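Local structure of ribonucleoside-diphosphate reductase subunit beta (Bacillus halodurans C-125, 2RCC) at residues D182-E186 and G187-Y191; A258-E261 and K262-F265. The protein probably serves as the iron-dependent small subunit of a class I ribonucleotide reductase, which makes deoxyribonucleotides for DNA synthesis from the corresponding ribonucleotides. All coordinates share one frame; numbering follows the deposited sequence.

Contact 1 (D182-E186 and G187-Y191); sequences DVILE and GLNFY
The carbonyl oxygen of Ile-184 takes two backbone N-H groups where helix 172-187 of this ferritin-like bundle runs out. Asn-189 N lies 3.0 Å from Ile-184 O with a nearly straight N-H angle of 171°, whereas the bond from Leu-188 N is weak, bent to 126°. The stronger bond thus spans five residues rather than four, evidence that the last helical turn widens as the chain enters a type II beta turn, Leu-188 to Tyr-191. Asn-189 then lays its amide back on the helix. Its CG stands beside its own backbone N (chi1 -73°), which puts OD1 3.3 Å from Ile-184 CG2 and ND2 3.2 Å from Leu-185 CD2, one end of the amide against each aliphatic branch. Outside the turn, Ile-184 packs on Leu-254 of helix 244-268 and Leu-185 on Ile-159 of helix 150-168. The carboxylate of Glu-186, an iron ligand by similarity, turns away from 187-191, and its OE1 is hydrogen-bonded to His-223. Its carbonyl instead meets Tyr-191, whose hydroxyl also bonds Gln-221, so the backbone of a probable metal ligand is tied to the start of the next helix. The ring of Tyr-191 carries Gly-187 O 3.6 Å above its centre, and Tyr-191 OH donates to Glu-186 O at 2.7 Å, on a lone pair in the carbonyl plane.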
# COMPACT_ATOMS: atom_id res chain seq x y z
N ASP A 182 -13.36 -11.63 -2.55
CA ASP A 182 -11.90 -11.33 -2.70
C ASP A 182 -11.06 -12.59 -3.05
O ASP A 182 -10.13 -12.54 -3.87
CB ASP A 182 -11.28 -10.70 -1.45
CG ASP A 182 -11.80 -9.30 -1.10
OD1 ASP A 182 -12.35 -8.58 -1.96
OD2 ASP A 182 -11.62 -8.89 0.09
N VAL A 183 -11.34 -13.69 -2.37
CA VAL A 183 -10.70 -14.99 -2.63
C VAL A 183 -10.99 -15.42 -4.08
O VAL A 183 -10.09 -15.84 -4.78
CB VAL A 183 -11.14 -16.08 -1.59
CG1 VAL A 183 -10.81 -17.50 -2.06
CG2 VAL A 183 -10.52 -15.79 -0.20
N ILE A 184 -12.24 -15.31 -4.52
CA ILE A 184 -12.62 -15.62 -5.90
C ILE A 184 -11.92 -14.74 -6.92
O ILE A 184 -11.37 -15.27 -7.88
CB ILE A 184 -14.17 -15.51 -6.12
CG1 ILE A 184 -14.87 -16.68 -5.42
CG2 ILE A 184 -14.49 -15.48 -7.59
CD1 ILE A 184 -16.32 -16.42 -5.03
N LEU A 185 -11.87 -13.42 -6.69
CA LEU A 185 -11.27 -12.51 -7.64
C LEU A 185 -9.77 -12.72 -7.82
O LEU A 185 -9.27 -12.53 -8.92
CB LEU A 185 -11.48 -11.02 -7.29
CG LEU A 185 -12.86 -10.38 -7.41
CD1 LEU A 185 -12.72 -8.86 -7.25
CD2 LEU A 185 -13.50 -10.68 -8.71
N GLU A 186 -9.08 -13.09 -6.75
CA GLU A 186 -7.61 -13.36 -6.77
C GLU A 186 -7.25 -14.83 -6.93
O GLU A 186 -6.14 -15.16 -7.30
CB GLU A 186 -7.04 -12.99 -5.41
CG GLU A 186 -7.28 -11.56 -5.01
CD GLU A 186 -6.10 -10.62 -5.13
OE1 GLU A 186 -5.09 -10.93 -5.79
OE2 GLU A 186 -6.20 -9.53 -4.49
N GLY A 187 -8.18 -15.72 -6.58
CA GLY A 187 -7.90 -17.14 -6.57
C GLY A 187 -8.58 -18.00 -7.60
O GLY A 187 -8.33 -19.20 -7.63
N LEU A 188 -9.39 -17.42 -8.47
CA LEU A 188 -10.14 -18.21 -9.47
C LEU A 188 -10.39 -17.45 -10.77
O LEU A 188 -10.11 -18.00 -11.83
CB LEU A 188 -11.44 -18.71 -8.85
CG LEU A 188 -12.41 -19.59 -9.67
CD1 LEU A 188 -11.77 -20.83 -10.22
CD2 LEU A 188 -13.58 -20.01 -8.78
N ASN A 189 -10.91 -16.21 -10.70
CA ASN A 189 -11.15 -15.37 -11.89
C ASN A 189 -9.92 -15.21 -12.72
O ASN A 189 -8.85 -14.99 -12.19
CB ASN A 189 -11.66 -13.97 -11.52
CG ASN A 189 -13.08 -14.00 -11.06
OD1 ASN A 189 -13.61 -15.07 -10.77
ND2 ASN A 189 -13.72 -12.85 -10.99
N PHE A 190 -10.08 -15.38 -14.03
CA PHE A 190 -9.00 -15.33 -15.01
C PHE A 190 -7.93 -16.41 -14.90
O PHE A 190 -7.01 -16.37 -15.68
CB PHE A 190 -8.38 -13.92 -15.13
CG PHE A 190 -9.37 -12.87 -15.44
CD1 PHE A 190 -10.11 -12.93 -16.61
CD2 PHE A 190 -9.61 -11.83 -14.55
CE1 PHE A 190 -11.08 -11.98 -16.89
CE2 PHE A 190 -10.56 -10.88 -14.82
CZ PHE A 190 -11.30 -10.95 -15.98
N TYR A 191 -8.10 -17.42 -14.06
CA TYR A 191 -7.14 -18.52 -14.02
C TYR A 191 -7.10 -19.27 -15.35
O TYR A 191 -6.05 -19.78 -15.66
CB TYR A 191 -7.32 -19.43 -12.79
CG TYR A 191 -6.63 -18.85 -11.55
CD1 TYR A 191 -6.81 -17.51 -11.18
CD2 TYR A 191 -5.81 -19.64 -10.74
CE1 TYR A 191 -6.16 -16.97 -10.03
CE2 TYR A 191 -5.16 -19.10 -9.61
CZ TYR A 191 -5.35 -17.77 -9.25
OH TYR A 191 -4.71 -17.25 -8.12

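Contact 2 (A258-E261 and K262-F265); sequences ADLE and KDWF
A first torsion of -67° in both Lys-262 and Asp-263, with CG opposite the carbonyl carbon, folds their side chains back over the carbonyls of Ala-258 and Asp-259, one turn earlier in helix 244-268. Lys-262 CG comes 3.2 Å from Ala-258 O, and the methylene chain, extended from there, runs alongside Ala-258 until CE lies 4.4 Å from its CB. The ammonium group continues to Ser-286 OG, a hydrogen bond to helix 278-295. Asp-259 OD1 is 4.7 Å from Lys-262 NZ, not in contact, though the opposite charges may attract weakly.

Asp-263 is placed less comfortably, its carboxylate beside the carbonyl of Asp-259. OD2 of Asp-263 is 3.3 Å from Asp-259 O, two acceptors that are not hydrogen-bonded, and OD1 forms a long, weak ion pair with Arg-266. With an alanine in its place the CB packing would remain, but Arg-266 would probably lose this distant carboxylate partner.

The backbone repeats the alpha-helical pattern: Phe-265 N bonds Glu-261 O at 2.8 Å with an N-H angle of 172°, the straightest of four successive bonds that each join residues four apart. Glu-261 starts in another direction, with CG trans to its backbone N (chi1 -178°), and its carboxylate forms a salt bridge with Arg-155 and a hydrogen bond with Ser-192. Leu-260 packs on Phe-158 of helix 150-168, while Phe-265 touches Met-281 of helix 278-295. The contact is thus a regular i to i+4 alpha-helical segment, its side chains reaching two neighbouring helices in the ferritin-like bundle of this ribonucleotide reductase small subunit.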
# COMPACT_ATOMS: atom_id res chain seq x y z
N ALA A 258 -17.12 -20.44 -10.54
CA ALA A 258 -16.56 -21.49 -11.42
C ALA A 258 -17.32 -21.53 -12.77
O ALA A 258 -16.70 -21.61 -13.81
CB ALA A 258 -16.63 -22.84 -10.75
N ASP A 259 -18.64 -21.50 -12.72
CA ASP A 259 -19.47 -21.45 -13.93
C ASP A 259 -19.19 -20.21 -14.78
O ASP A 259 -19.10 -20.32 -16.00
CB ASP A 259 -20.97 -21.48 -13.58
CG ASP A 259 -21.44 -22.82 -13.05
OD1 ASP A 259 -20.72 -23.82 -13.18
OD2 ASP A 259 -22.57 -22.87 -12.47
N LEU A 260 -19.06 -19.04 -14.15
CA LEU A 260 -18.75 -17.80 -14.87
C LEU A 260 -17.38 -17.87 -15.52
O LEU A 260 -17.22 -17.43 -16.64
CB LEU A 260 -18.83 -16.56 -13.96
CG LEU A 260 -20.25 -16.09 -13.62
CD1 LEU A 260 -20.27 -15.10 -12.45
CD2 LEU A 260 -20.91 -15.49 -14.85
N GLU A 261 -16.41 -18.45 -14.83
CA GLU A 261 -15.06 -18.62 -15.40
C GLU A 261 -15.12 -19.52 -16.63
O GLU A 261 -14.54 -19.17 -17.65
CB GLU A 261 -14.09 -19.15 -14.34
CG GLU A 261 -12.63 -19.31 -14.79
CD GLU A 261 -11.94 -18.03 -15.21
OE1 GLU A 261 -12.39 -16.92 -14.91
OE2 GLU A 261 -10.89 -18.13 -15.86
N LYS A 262 -15.84 -20.63 -16.54
CA LYS A 262 -16.01 -21.57 -17.65
C LYS A 262 -16.67 -20.87 -18.82
O LYS A 262 -16.27 -21.08 -19.94
CB LYS A 262 -16.85 -22.78 -17.23
CG LYS A 262 -16.15 -23.66 -16.22
CD LYS A 262 -17.05 -24.69 -15.60
CE LYS A 262 -16.30 -25.33 -14.41
NZ LYS A 262 -16.96 -26.49 -13.82
N ASP A 263 -17.65 -20.01 -18.56
CA ASP A 263 -18.32 -19.24 -19.63
C ASP A 263 -17.33 -18.32 -20.33
O ASP A 263 -17.28 -18.26 -21.56
CB ASP A 263 -19.49 -18.41 -19.08
CG ASP A 263 -20.66 -19.27 -18.56
OD1 ASP A 263 -20.84 -20.43 -18.99
OD2 ASP A 263 -21.40 -18.75 -17.69
N TRP A 264 -16.57 -17.58 -19.55
CA TRP A 264 -15.55 -16.70 -20.08
C TRP A 264 -14.53 -17.47 -20.89
O TRP A 264 -14.18 -17.06 -22.00
CB TRP A 264 -14.90 -15.92 -18.95
CG TRP A 264 -15.71 -14.72 -18.58
CD1 TRP A 264 -16.76 -14.63 -17.70
CD2 TRP A 264 -15.53 -13.42 -19.10
NE1 TRP A 264 -17.23 -13.36 -17.64
CE2 TRP A 264 -16.49 -12.59 -18.49
CE3 TRP A 264 -14.64 -12.87 -20.03
CZ2 TRP A 264 -16.57 -11.24 -18.75
CZ3 TRP A 264 -14.72 -11.54 -20.30
CH2 TRP A 264 -15.69 -10.73 -19.68
N PHE A 265 -14.05 -18.56 -20.32
CA PHE A 265 -13.14 -19.45 -21.03
C PHE A 265 -13.78 -19.90 -22.37
O PHE A 265 -13.14 -19.88 -23.42
CB PHE A 265 -12.86 -20.69 -20.19
CG PHE A 265 -12.25 -21.78 -20.99
CD1 PHE A 265 -10.98 -21.60 -21.50
CD2 PHE A 265 -12.98 -22.92 -21.34
CE1 PHE A 265 -10.39 -22.58 -22.31
CE2 PHE A 265 -12.40 -23.90 -22.15
CZ PHE A 265 -11.08 -23.72 -22.61

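From the N terminus, contact 1 comes first: it closes the short turn joining helix 172-187 to helix 191-202. Contact 2 follows well inside helix 244-268 and closes no loop, being one stretch of continuous helix. The two stand in series, neither nested nor crossed, and helices 191-202 and 207-237 intervene along the chain. The centres of contact 1 and contact 2 are nevertheless about 12 Å apart, and the two contacts touch. Glu-261 OE1 of contact 2 lies 2.9 Å from Phe-190 N of contact 1, a probable hydrogen bond at the N-cap position of helix 191-202. That carboxylate would tie the inter-helix turn to helix 244-268.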